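Local structure of putative D-lactate dehydrogenase (Chlamydomonas reinhardtii, 4ZGS) at residues Ala30-Thr35 and Asp357-Arg362; Ile38-Thr43 and Ala82-Asn87; Lys104-Arg109 and His124-Val129; Ala149-Leu154 and Val172-Arg177; Ala275-Ala280 and Arg322-Tyr327. The protein acts as the pyruvate reductase of the algal chloroplast, probably forming D-lactate with a nicotinamide dinucleotide as cofactor. All blocks are in the same frame, centred on the assembly; numbering follows the deposited sequence.

Contact 1: residues Ala30-Thr35 and Asp357-Arg362; sequences AKVATT and DYVLDR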
# COMPACT_ATOMS: atom_id res chain seq x y z
N ALA A 30 31.34 -22.97 32.73
CA ALA A 30 30.35 -23.30 33.74
C ALA A 30 30.11 -22.12 34.65
O ALA A 30 28.97 -21.85 35.06
CB ALA A 30 30.81 -24.52 34.57
N LYS A 31 31.18 -21.37 34.90
CA LYS A 31 31.06 -20.18 35.71
C LYS A 31 30.32 -19.10 34.91
O LYS A 31 29.43 -18.43 35.45
CB LYS A 31 32.44 -19.70 36.17
CG LYS A 31 32.44 -18.35 36.87
CD LYS A 31 33.83 -18.01 37.40
CE LYS A 31 33.89 -16.65 38.09
NZ LYS A 31 35.30 -16.35 38.53
N VAL A 32 30.63 -18.97 33.62
CA VAL A 32 29.92 -18.00 32.79
C VAL A 32 28.45 -18.38 32.69
O VAL A 32 27.57 -17.53 32.81
CB VAL A 32 30.51 -17.92 31.38
CG1 VAL A 32 29.54 -17.15 30.44
CG2 VAL A 32 31.91 -17.30 31.42
N ALA A 33 28.19 -19.67 32.53
CA ALA A 33 26.84 -20.20 32.39
C ALA A 33 25.92 -19.85 33.58
O ALA A 33 24.70 -19.72 33.42
CB ALA A 33 26.90 -21.71 32.19
N THR A 34 26.51 -19.69 34.76
CA THR A 34 25.74 -19.40 35.97
C THR A 34 25.24 -17.95 35.95
O THR A 34 24.49 -17.54 36.83
CB THR A 34 26.58 -19.62 37.27
OG1 THR A 34 27.64 -18.66 37.33
CG2 THR A 34 27.17 -21.03 37.34
N THR A 35 25.68 -17.17 34.98
CA THR A 35 25.18 -15.80 34.85
C THR A 35 23.68 -15.79 34.55
O THR A 35 23.20 -16.60 33.75
CB THR A 35 25.93 -15.02 33.74
OG1 THR A 35 27.35 -15.13 33.93
CG2 THR A 35 25.53 -13.55 33.76
N ASP A 357 33.68 -11.67 29.55
CA ASP A 357 34.84 -10.95 30.09
C ASP A 357 34.54 -10.36 31.46
O ASP A 357 35.38 -10.43 32.37
CB ASP A 357 35.28 -9.81 29.18
CG ASP A 357 35.86 -10.27 27.87
OD1 ASP A 357 36.21 -11.47 27.73
OD2 ASP A 357 35.99 -9.40 26.99
N TYR A 358 33.34 -9.77 31.57
CA TYR A 358 32.84 -9.21 32.83
C TYR A 358 32.83 -10.30 33.91
O TYR A 358 33.34 -10.09 35.00
CB TYR A 358 31.44 -8.59 32.67
CG TYR A 358 30.82 -8.34 34.03
CD1 TYR A 358 31.32 -7.32 34.84
CD2 TYR A 358 29.79 -9.13 34.52
CE1 TYR A 358 30.80 -7.09 36.10
CE2 TYR A 358 29.26 -8.90 35.79
CZ TYR A 358 29.78 -7.88 36.57
OH TYR A 358 29.28 -7.63 37.83
N VAL A 359 32.20 -11.43 33.61
CA VAL A 359 32.10 -12.57 34.52
C VAL A 359 33.47 -13.16 34.93
O VAL A 359 33.70 -13.55 36.09
CB VAL A 359 31.27 -13.71 33.88
CG1 VAL A 359 31.37 -14.97 34.76
CG2 VAL A 359 29.80 -13.27 33.65
N LEU A 360 34.38 -13.20 33.96
CA LEU A 360 35.69 -13.78 34.13
C LEU A 360 36.63 -12.71 34.62
O LEU A 360 37.83 -12.93 34.77
CB LEU A 360 36.19 -14.37 32.83
CG LEU A 360 35.43 -15.63 32.43
CD1 LEU A 360 36.10 -16.30 31.23
CD2 LEU A 360 35.38 -16.55 33.66
N ASP A 361 36.08 -11.52 34.85
CA ASP A 361 36.89 -10.47 35.45
C ASP A 361 38.05 -9.99 34.58
O ASP A 361 39.06 -9.51 35.10
CB ASP A 361 37.42 -10.95 36.79
CG ASP A 361 37.83 -9.82 37.68
OD1 ASP A 361 37.34 -8.69 37.43
OD2 ASP A 361 38.64 -10.05 38.61
N ARG A 362 37.92 -10.16 33.26
CA ARG A 362 38.92 -9.68 32.30
C ARG A 362 38.77 -8.18 32.07
O ARG A 362 37.77 -7.59 32.44
CB ARG A 362 38.79 -10.43 30.99
CG ARG A 362 39.13 -11.92 31.04
CD ARG A 362 38.74 -12.53 29.70
NE ARG A 362 38.87 -13.98 29.64
CZ ARG A 362 38.64 -14.70 28.55
NH1 ARG A 362 38.25 -14.11 27.42
NH2 ARG A 362 38.79 -16.02 28.59

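Contact 2: residues Ile38-Thr43 and Ala82-Asn87; sequences ICYSTT and AVLFVN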
# COMPACT_ATOMS: atom_id res chain seq x y z
N ILE A 38 18.84 -10.78 31.86
CA ILE A 38 17.54 -10.35 31.37
C ILE A 38 17.71 -9.44 30.14
O ILE A 38 18.56 -8.56 30.15
CB ILE A 38 16.73 -9.63 32.52
CG1 ILE A 38 15.34 -9.18 32.02
CG2 ILE A 38 17.49 -8.46 33.10
CD1 ILE A 38 14.35 -8.84 33.16
N CYS A 39 16.92 -9.66 29.08
CA CYS A 39 16.96 -8.80 27.87
C CYS A 39 15.65 -8.06 27.61
O CYS A 39 14.59 -8.67 27.42
CB CYS A 39 17.31 -9.60 26.60
SG CYS A 39 19.03 -10.20 26.59
N TYR A 40 15.74 -6.74 27.63
CA TYR A 40 14.60 -5.90 27.33
C TYR A 40 14.35 -5.65 25.84
O TYR A 40 15.25 -5.76 25.00
CB TYR A 40 14.78 -4.60 28.10
CG TYR A 40 14.63 -4.84 29.57
CD1 TYR A 40 15.72 -5.23 30.34
CD2 TYR A 40 13.40 -4.72 30.20
CE1 TYR A 40 15.59 -5.49 31.71
CE2 TYR A 40 13.26 -4.96 31.56
CZ TYR A 40 14.36 -5.35 32.32
OH TYR A 40 14.24 -5.59 33.68
N SER A 41 13.11 -5.32 25.50
CA SER A 41 12.76 -5.08 24.09
C SER A 41 13.03 -6.29 23.20
O SER A 41 13.60 -6.14 22.12
CB SER A 41 13.53 -3.87 23.52
OG SER A 41 13.24 -2.70 24.27
N THR A 42 12.58 -7.47 23.60
CA THR A 42 12.84 -8.62 22.76
C THR A 42 11.70 -8.72 21.78
O THR A 42 10.67 -9.33 22.06
CB THR A 42 12.91 -9.94 23.58
OG1 THR A 42 13.89 -9.82 24.62
CG2 THR A 42 13.27 -11.11 22.69
N THR A 43 11.97 -8.23 20.57
CA THR A 43 10.99 -8.25 19.50
C THR A 43 11.37 -9.44 18.65
O THR A 43 12.28 -10.18 19.02
CB THR A 43 10.97 -6.93 18.68
OG1 THR A 43 12.30 -6.55 18.35
CG2 THR A 43 10.37 -5.81 19.49
N ALA A 82 21.64 -6.89 32.51
CA ALA A 82 20.49 -6.47 31.72
C ALA A 82 20.95 -6.17 30.29
O ALA A 82 21.86 -5.36 30.09
CB ALA A 82 19.80 -5.25 32.35
N VAL A 83 20.38 -6.84 29.30
CA VAL A 83 20.70 -6.49 27.93
C VAL A 83 19.66 -5.55 27.33
O VAL A 83 18.47 -5.86 27.25
CB VAL A 83 20.85 -7.72 27.03
CG1 VAL A 83 21.30 -7.27 25.65
CG2 VAL A 83 21.87 -8.68 27.61
N LEU A 84 20.16 -4.41 26.87
CA LEU A 84 19.36 -3.27 26.47
C LEU A 84 19.73 -2.83 25.05
O LEU A 84 20.78 -3.19 24.53
CB LEU A 84 19.59 -2.09 27.42
CG LEU A 84 18.98 -2.00 28.81
CD1 LEU A 84 18.99 -3.34 29.49
CD2 LEU A 84 19.74 -0.97 29.64
N PHE A 85 18.86 -2.03 24.46
CA PHE A 85 19.02 -1.54 23.11
C PHE A 85 18.79 -0.04 23.17
O PHE A 85 18.53 0.50 24.26
CB PHE A 85 18.06 -2.26 22.15
CG PHE A 85 18.31 -1.98 20.70
CD1 PHE A 85 19.59 -2.09 20.16
CD2 PHE A 85 17.25 -1.62 19.86
CE1 PHE A 85 19.82 -1.83 18.81
CE2 PHE A 85 17.47 -1.37 18.52
CZ PHE A 85 18.76 -1.48 17.98
N VAL A 86 18.94 0.62 22.03
CA VAL A 86 18.91 2.08 21.98
C VAL A 86 17.57 2.63 22.46
O VAL A 86 17.52 3.69 23.07
CB VAL A 86 19.20 2.58 20.53
CG1 VAL A 86 18.10 2.14 19.59
CG2 VAL A 86 19.39 4.09 20.49
N ASN A 87 16.48 1.91 22.18
CA ASN A 87 15.13 2.34 22.57
C ASN A 87 14.73 2.14 24.04
O ASN A 87 13.64 2.54 24.44
CB ASN A 87 14.07 1.66 21.68
CG ASN A 87 14.07 0.14 21.82
OD1 ASN A 87 15.02 -0.47 22.32
ND2 ASN A 87 12.98 -0.49 21.36

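Contact 3: residues Lys104-Arg109 and His124-Val129; sequences KLIALR and HGVRVV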
# COMPACT_ATOMS: atom_id res chain seq x y z
N LYS A 104 24.58 -5.79 38.10
CA LYS A 104 25.80 -4.99 38.05
C LYS A 104 26.33 -4.68 36.65
O LYS A 104 27.27 -3.90 36.52
CB LYS A 104 26.94 -5.66 38.83
CG LYS A 104 26.88 -5.55 40.34
CD LYS A 104 25.74 -6.30 40.98
CE LYS A 104 25.78 -6.10 42.50
NZ LYS A 104 24.69 -6.83 43.21
N LEU A 105 25.70 -5.21 35.61
CA LEU A 105 26.20 -4.93 34.26
C LEU A 105 25.07 -4.67 33.28
O LEU A 105 24.09 -5.41 33.22
CB LEU A 105 27.06 -6.09 33.75
CG LEU A 105 27.58 -5.88 32.33
CD1 LEU A 105 28.64 -4.79 32.35
CD2 LEU A 105 28.16 -7.17 31.79
N ILE A 106 25.23 -3.61 32.51
CA ILE A 106 24.30 -3.35 31.44
C ILE A 106 25.01 -3.54 30.12
O ILE A 106 26.00 -2.86 29.86
CB ILE A 106 23.70 -1.92 31.54
CG1 ILE A 106 22.65 -1.85 32.65
CG2 ILE A 106 23.10 -1.47 30.19
CD1 ILE A 106 22.19 -0.45 32.95
N ALA A 107 24.51 -4.46 29.29
CA ALA A 107 25.10 -4.67 27.96
C ALA A 107 24.17 -4.16 26.87
O ALA A 107 23.04 -4.64 26.72
CB ALA A 107 25.41 -6.13 27.72
N LEU A 108 24.64 -3.18 26.12
CA LEU A 108 23.92 -2.67 24.99
C LEU A 108 24.20 -3.58 23.79
O LEU A 108 25.35 -3.88 23.50
CB LEU A 108 24.34 -1.23 24.66
CG LEU A 108 23.96 0.03 25.48
CD1 LEU A 108 22.46 0.08 25.87
CD2 LEU A 108 24.84 0.22 26.68
N ARG A 109 23.14 -3.97 23.09
CA ARG A 109 23.17 -4.78 21.88
C ARG A 109 23.39 -3.81 20.74
O ARG A 109 22.97 -4.06 19.61
CB ARG A 109 21.87 -5.54 21.62
CG ARG A 109 21.31 -6.44 22.67
CD ARG A 109 19.80 -6.18 22.83
NE ARG A 109 19.19 -6.05 21.53
CZ ARG A 109 17.98 -5.57 21.28
NH1 ARG A 109 17.16 -5.20 22.25
NH2 ARG A 109 17.59 -5.47 20.01
N HIS A 124 25.28 3.90 41.51
CA HIS A 124 24.61 2.66 41.93
C HIS A 124 25.39 1.36 41.69
O HIS A 124 24.85 0.27 41.90
CB HIS A 124 23.23 2.60 41.28
CG HIS A 124 22.30 3.66 41.78
ND1 HIS A 124 22.37 4.97 41.35
CD2 HIS A 124 21.32 3.62 42.71
CE1 HIS A 124 21.45 5.68 41.97
NE2 HIS A 124 20.80 4.89 42.81
N GLY A 125 26.63 1.47 41.21
CA GLY A 125 27.48 0.29 41.10
C GLY A 125 27.24 -0.52 39.84
O GLY A 125 27.71 -1.65 39.71
N VAL A 126 26.47 0.05 38.93
CA VAL A 126 26.18 -0.60 37.66
C VAL A 126 27.23 -0.24 36.58
O VAL A 126 27.55 0.93 36.39
CB VAL A 126 24.76 -0.22 37.17
CG1 VAL A 126 24.40 -0.92 35.83
CG2 VAL A 126 23.73 -0.52 38.26
N ARG A 127 27.76 -1.25 35.88
CA ARG A 127 28.74 -1.01 34.82
C ARG A 127 28.07 -1.22 33.47
O ARG A 127 27.26 -2.14 33.30
CB ARG A 127 29.95 -1.92 34.95
CG ARG A 127 30.62 -1.81 36.29
CD ARG A 127 31.77 -2.75 36.41
NE ARG A 127 32.85 -2.46 35.48
CZ ARG A 127 33.97 -3.17 35.42
NH1 ARG A 127 34.15 -4.20 36.25
NH2 ARG A 127 34.92 -2.86 34.56
N VAL A 128 28.42 -0.37 32.51
CA VAL A 128 27.81 -0.40 31.20
C VAL A 128 28.81 -0.84 30.12
O VAL A 128 29.90 -0.27 29.98
CB VAL A 128 27.22 0.97 30.82
CG1 VAL A 128 26.58 0.89 29.45
CG2 VAL A 128 26.18 1.42 31.86
N VAL A 129 28.42 -1.84 29.34
CA VAL A 129 29.27 -2.31 28.27
C VAL A 129 28.47 -2.18 26.96
O VAL A 129 27.30 -1.81 26.97
CB VAL A 129 29.72 -3.73 28.56
CG1 VAL A 129 29.07 -4.72 27.62
CG2 VAL A 129 31.22 -3.80 28.47

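Contact 4: residues Ala149-Leu154 and Val172-Arg177; sequences ALNRHL and VGVEMR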
# COMPACT_ATOMS: atom_id res chain seq x y z
N ALA A 149 17.32 1.97 -5.59
CA ALA A 149 15.88 1.93 -5.52
C ALA A 149 15.33 3.25 -6.07
O ALA A 149 14.43 3.24 -6.91
CB ALA A 149 15.40 1.68 -4.06
N LEU A 150 15.89 4.37 -5.64
CA LEU A 150 15.45 5.68 -6.14
C LEU A 150 15.72 5.87 -7.64
O LEU A 150 14.88 6.41 -8.37
CB LEU A 150 16.16 6.80 -5.37
CG LEU A 150 15.74 6.97 -3.91
CD1 LEU A 150 16.70 7.92 -3.20
CD2 LEU A 150 14.31 7.48 -3.83
N ASN A 151 16.89 5.45 -8.09
CA ASN A 151 17.24 5.56 -9.49
C ASN A 151 16.22 4.88 -10.38
O ASN A 151 15.92 5.34 -11.47
CB ASN A 151 18.61 4.95 -9.77
CG ASN A 151 19.72 5.91 -9.56
OD1 ASN A 151 19.51 7.12 -9.50
ND2 ASN A 151 20.93 5.39 -9.49
N ARG A 152 15.80 3.71 -9.94
CA ARG A 152 14.93 2.89 -10.74
C ARG A 152 13.48 2.92 -10.28
O ARG A 152 12.69 2.12 -10.76
CB ARG A 152 15.47 1.46 -10.79
CG ARG A 152 16.93 1.42 -11.31
CD ARG A 152 17.10 2.22 -12.64
NE ARG A 152 16.52 1.53 -13.80
CZ ARG A 152 17.22 0.84 -14.70
NH1 ARG A 152 18.56 0.74 -14.59
NH2 ARG A 152 16.59 0.24 -15.71
N HIS A 153 13.16 3.80 -9.33
CA HIS A 153 11.78 3.94 -8.84
C HIS A 153 11.21 2.60 -8.43
O HIS A 153 10.05 2.29 -8.75
CB HIS A 153 10.83 4.56 -9.93
CG HIS A 153 11.21 5.94 -10.38
ND1 HIS A 153 10.84 7.08 -9.70
CD2 HIS A 153 11.93 6.36 -11.44
CE1 HIS A 153 11.31 8.14 -10.33
NE2 HIS A 153 11.98 7.73 -11.39
N LEU A 154 11.99 1.81 -7.72
CA LEU A 154 11.54 0.48 -7.31
C LEU A 154 10.31 0.49 -6.37
O LEU A 154 9.46 -0.39 -6.49
CB LEU A 154 12.68 -0.31 -6.64
CG LEU A 154 13.90 -0.64 -7.50
CD1 LEU A 154 14.82 -1.66 -6.76
CD2 LEU A 154 13.51 -1.18 -8.85
N VAL A 172 10.39 6.05 -15.39
CA VAL A 172 11.65 6.12 -16.09
C VAL A 172 12.83 6.42 -15.17
O VAL A 172 12.84 7.42 -14.46
CB VAL A 172 11.63 7.17 -17.17
CG1 VAL A 172 13.01 7.28 -17.80
CG2 VAL A 172 10.55 6.83 -18.22
N GLY A 173 13.85 5.56 -15.22
CA GLY A 173 14.99 5.70 -14.34
C GLY A 173 16.20 6.36 -14.95
O GLY A 173 16.11 7.06 -15.96
N VAL A 174 17.34 6.11 -14.33
CA VAL A 174 18.60 6.73 -14.71
C VAL A 174 19.78 5.77 -14.51
O VAL A 174 19.77 4.98 -13.56
CB VAL A 174 18.82 8.01 -13.89
CG1 VAL A 174 20.28 8.23 -13.62
CG2 VAL A 174 18.22 9.19 -14.62
N GLU A 175 20.79 5.83 -15.39
CA GLU A 175 22.02 5.04 -15.25
C GLU A 175 22.99 5.57 -14.20
O GLU A 175 23.23 6.78 -14.11
CB GLU A 175 22.78 4.97 -16.57
CG GLU A 175 22.34 3.85 -17.47
CD GLU A 175 23.18 3.77 -18.75
OE1 GLU A 175 24.18 4.52 -18.88
OE2 GLU A 175 22.79 2.96 -19.64
N MET A 176 23.60 4.67 -13.45
CA MET A 176 24.59 5.09 -12.47
C MET A 176 26.04 5.11 -12.98
O MET A 176 26.87 5.82 -12.40
CB MET A 176 24.48 4.19 -11.25
CG MET A 176 24.49 4.90 -9.92
SD MET A 176 24.25 3.57 -8.78
CE MET A 176 22.84 2.86 -9.62
N ARG A 177 26.31 4.43 -14.10
CA ARG A 177 27.70 4.12 -14.45
C ARG A 177 28.66 5.30 -14.44
O ARG A 177 29.72 5.20 -13.85
CB ARG A 177 27.84 3.46 -15.82
CG ARG A 177 29.33 3.13 -16.04
CD ARG A 177 29.64 2.09 -17.11
NE ARG A 177 31.07 1.77 -17.08
CZ ARG A 177 31.68 0.87 -17.84
NH1 ARG A 177 30.98 0.16 -18.73
NH2 ARG A 177 32.98 0.67 -17.69

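Contact 5: residues Ala275-Ala280 and Arg322-Tyr327; sequences AALFDA and RTLLSY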
# COMPACT_ATOMS: atom_id res chain seq x y z
N ALA A 275 13.69 21.04 7.87
CA ALA A 275 12.86 22.13 7.37
C ALA A 275 13.27 22.54 5.94
O ALA A 275 12.42 22.80 5.09
CB ALA A 275 12.91 23.33 8.33
N ALA A 276 14.56 22.52 5.66
CA ALA A 276 15.05 23.04 4.38
C ALA A 276 14.74 22.10 3.21
O ALA A 276 14.81 22.52 2.06
CB ALA A 276 16.55 23.30 4.45
N LEU A 277 14.35 20.87 3.48
CA LEU A 277 14.22 19.89 2.42
C LEU A 277 13.07 20.15 1.45
O LEU A 277 13.20 19.90 0.24
CB LEU A 277 14.05 18.48 3.01
CG LEU A 277 15.27 17.90 3.72
CD1 LEU A 277 15.00 16.50 4.25
CD2 LEU A 277 16.49 17.92 2.83
N PHE A 278 11.95 20.66 1.96
CA PHE A 278 10.71 20.79 1.19
C PHE A 278 10.84 21.78 0.03
O PHE A 278 10.50 21.45 -1.11
CB PHE A 278 9.54 21.22 2.10
CG PHE A 278 9.32 20.27 3.26
CD1 PHE A 278 8.57 19.11 3.09
CD2 PHE A 278 9.93 20.51 4.49
CE1 PHE A 278 8.41 18.22 4.13
CE2 PHE A 278 9.76 19.62 5.53
CZ PHE A 278 9.00 18.48 5.35
N ASP A 279 11.35 22.97 0.33
CA ASP A 279 11.55 23.99 -0.69
C ASP A 279 12.41 23.45 -1.80
O ASP A 279 12.11 23.64 -2.98
CB ASP A 279 12.25 25.21 -0.11
CG ASP A 279 11.39 25.97 0.88
OD1 ASP A 279 10.14 25.79 0.88
OD2 ASP A 279 11.98 26.75 1.66
N ALA A 280 13.46 22.72 -1.41
CA ALA A 280 14.46 22.24 -2.33
C ALA A 280 13.91 21.10 -3.16
O ALA A 280 14.16 21.02 -4.35
CB ALA A 280 15.68 21.79 -1.58
N ARG A 322 5.84 13.23 8.48
CA ARG A 322 4.75 12.60 7.71
C ARG A 322 4.57 13.29 6.34
O ARG A 322 4.28 12.64 5.31
CB ARG A 322 3.43 12.64 8.52
CG ARG A 322 3.47 11.86 9.88
CD ARG A 322 3.79 10.38 9.63
NE ARG A 322 2.73 9.70 8.89
CZ ARG A 322 2.84 8.49 8.33
NH1 ARG A 322 3.98 7.80 8.40
NH2 ARG A 322 1.81 7.98 7.68
N THR A 323 4.76 14.60 6.33
CA THR A 323 4.74 15.36 5.10
C THR A 323 5.87 14.91 4.17
O THR A 323 5.66 14.69 2.98
CB THR A 323 4.84 16.87 5.42
OG1 THR A 323 3.67 17.27 6.14
CG2 THR A 323 4.94 17.72 4.15
N LEU A 324 7.07 14.76 4.74
CA LEU A 324 8.25 14.35 3.98
C LEU A 324 8.06 13.02 3.25
O LEU A 324 8.51 12.85 2.10
CB LEU A 324 9.45 14.26 4.91
CG LEU A 324 10.73 13.96 4.19
CD1 LEU A 324 10.93 15.00 3.07
CD2 LEU A 324 11.86 13.99 5.19
N LEU A 325 7.39 12.09 3.92
CA LEU A 325 7.04 10.78 3.39
C LEU A 325 6.05 10.88 2.23
O LEU A 325 5.76 9.90 1.56
CB LEU A 325 6.45 9.92 4.51
CG LEU A 325 7.39 9.72 5.70
CD1 LEU A 325 6.66 9.03 6.81
CD2 LEU A 325 8.63 8.89 5.28
N SER A 326 5.48 12.06 2.03
CA SER A 326 4.50 12.28 0.97
C SER A 326 5.10 12.36 -0.46
O SER A 326 4.41 12.14 -1.47
CB SER A 326 3.72 13.55 1.24
OG SER A 326 2.70 13.62 0.30
N TYR A 327 6.38 12.70 -0.55
CA TYR A 327 7.00 12.93 -1.84
C TYR A 327 7.35 11.63 -2.57
O TYR A 327 7.80 10.66 -1.95
CB TYR A 327 8.23 13.81 -1.66
CG TYR A 327 7.85 15.20 -1.23
CD1 TYR A 327 7.51 15.46 0.09
CD2 TYR A 327 7.82 16.24 -2.14
CE1 TYR A 327 7.16 16.74 0.48
CE2 TYR A 327 7.46 17.53 -1.76
CZ TYR A 327 7.14 17.77 -0.44
OH TYR A 327 6.81 19.04 -0.05

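Contact 1: residues Ala30-Thr35 and Asp357-Arg362
Val32 O is gripped twice by Thr35, through the backbone N and, at 2.7 Å, through OG1, and this double hold fixes the hydroxyl close to the end of the first segment. With OG1 of Thr35 anti to the carbonyl carbon (chi1 -51°), the same oxygen faces helix 341-359 and meets Val359 tip to tip, OG1 lying 3.1 Å from Val359 CG2. The other branch of Val359, CG1, is driven against the backbone of the first helix, 3.9 Å from Val32 CA. The Val32 and Leu360 side chains cross at about a right angle, CG2 of Val32 4.0 Å from Leu360 CG. The extended Lys31 slides past Val359 in the opposite direction, its CE 3.7 Å from Val359 O. An alanine in place of Thr35 would probably leave Val32 O with the backbone amide as its remaining grip from this residue and open a gap beside Val359 CG2. Phe58 packs on both Val32 and Thr35. Helix 341-359 finishes here in a Schellman motif, with Asp361 at positive phi, and the joining of an N-terminal helix to this C-terminal one is consistent with the substrate-binding domain of D-2-hydroxyacid dehydrogenases, which is built from both ends of the chain.

Contact 2: residues Ile38-Thr43 and Ala82-Asn87
Cys39 turns SG anti to its carbonyl carbon (chi1 -69°), and Val83 holds CG2 likewise anti to its own carbonyl carbon, beside the backbone N; this is the branch that SG touches, at 3.4 Å. The sulphur sits tightly on the branch point of the valine as well, SG to Val83 CB 3.1 Å. The two residues are paired in a parallel register, one step after Ile38 and Ala82, whose side chains occupy the other face and meet through Ile38 CG2 and Ala82 CB at 4.0 Å. Val83 bonds to both sides of Cys39: its N donates to Ile38 O at 2.6 Å, and its O receives Tyr40 N at 2.9 Å. Beyond the paired residues, Tyr40 and Leu84 run side by side and point the same way, with Tyr40 CD1 3.9 Å from Leu84 CD1. The rim of the Tyr40 ring takes Val83 O and Ala82 CB near its plane, while its hydroxyl bonds to Thr72 O. Farther on, Ser41 packs against the side-chain amide of Asn87, but its hydroxyl bonds to Asp88 instead. Within the parallel sheet, strand 60-63 flanks strand 36-39, strand 105-108 receives Leu84 on Ile106 and Leu108, and helix 44-57 meets Cys39 through Met54.

Contact 3: residues Lys104-Arg109 and His124-Val129
Lys104 O receives Arg127 N at 2.8 Å, the donor standing well above the carbonyl plane, and so begins the ladder between the two strands; the aliphatic start of the lysine passes the carbonyl of Gly125. Leu105 follows, bridged to Arg127. Its CG is anti to the backbone N (chi1 178°), and CD1, farther out, lies 3.1 Å from Arg127 O and also touches Val129 CB. The guanidinium of Arg127 turns elsewhere, to a salt bridge with Glu367. Ile106 is bonded both ways, N to Arg127 O at 2.6 Å and O from Val129 N at 2.7 Å, both nearly straight. Its side chain crosses that of Val126 obliquely, CD1 3.7 Å from Val126 CG1, on the face shared with Val128. Strand 105-108, helix 118-124 and strand 127-129 form a beta-alpha-beta unit, and these parallel bonds close it; Gly125, at positive phi, ends the helix in a Schellman motif just before the second strand. Ala107 returns to the face of Leu105, its CB 3.9 Å from Val129 CG1, where helix 341-359 packs through Ile355 and Asn354. Leu108 N then donates to Val129 O at 3.1 Å, while Leu108 CD2 presses against Val128 CG1 at 3.3 Å.

Contact 4: residues Ala149-Leu154 and Val172-Arg177
Asn151 O, in the last turn of helix 136-151, meets the irregular segment 172-177 at Val174 N, across a weak hydrogen bond of 3.3 Å bent to 132° at the hydrogen. Gly173 CA is closer still, 3.0 Å from Asn151 O, and a CB at this position would clash with that oxygen and with Arg152 CD; the close passage is thus compatible with a glycine here, where a side chain would collide. The helix turns away in a Schellman motif with His153 at positive phi. The CB of His153 points toward segment 172-177, and chi1 (-61°) sets CG anti to the carbonyl carbon. The ring brings its edge to Val172 O, with NE2 at 3.2 Å, and Leu150 O lies over the centre of one ring face. Farther along, the Asn151 amide side chain crosses that of Met176 at about a right angle. ND2 touches CE of Met176 at 3.2 Å, the thioether being bent there by chi3 (-50°), and CG of Met176 at 3.6 Å. Arg152 lays CD 3.9 Å from Val174 O, then carries its guanidinium to Ala337 O and Ser138 O of the second subunit. Glu175 and Arg177 bond to Ser135 and Glu137 of that subunit. Several of the firm polar bonds thus go to the second subunit, which suggests that the segment's position depends in part on the assembly.

Contact 5: residues Ala275-Ala280 and Arg322-Tyr327
This is a buried, mainly apolar helix-to-helix contact in the NAD-binding domain, where helix 277-283 packs on helix 319-324 and on the type I turn from Leu324 to Tyr327. Phe278 carries most of it. Its CG is anti to the carbonyl carbon (chi1 -57°), and the ring beyond presents its CD1-CE1 edge to the other segment. CE1 reaches 3.5 Å from Thr323 CG2, the two side chains crossing at about a right angle, and Leu324 N lies at the ring edge, in its plane, 3.8 Å from CE1. Tyr327 closes in from the turn: its hydroxyl also lies in the plane of the Phe278 ring, OH to CD1 3.6 Å, and its CE1 is 3.8 Å from the same CD1. Leu277 works one position earlier, its CD1 lying 4.1 Å from Leu324 CD2. Both leucines also face the sheet, Leu277 on Ile286 and Leu289, Leu324 on Leu291 and Val330, as helices do when they flank the parallel strands of a Rossmann-type fold. The tyrosine has further duties, since OH bonds to Glu282 and its ring stacks on Trp317 of the third subunit. An alanine in place of Tyr327 would probably leave Glu282 without its hydroxyl partner, strip cover from the edge of Phe278 and deprive that tryptophan of its stack. Thr323 OG1 has partners of its own, Arg319 O and the OG1 of Thr323 of the third subunit.

Overall arrangement
From the N terminus, contact 1 opens first and closes last: its segments are 322 residues apart, and the other four contacts fall within the span, one after another, none crossing. Contact 2 closes the first excursion of the five-stranded sheet, and contact 3, about 12 Å away between centres, closes the last beta-alpha-beta unit; strands 81-84 and 105-108 are neighbours, so the two share one sheet. Tyr358 carries contact 1 onto contact 3. The chain then crosses to the NAD-binding domain, where contact 4 ties the end of helix 136-151 to a later loop and contact 5, its centre about 21 Å from that of contact 4, joins two helices before helix 341-359 returns.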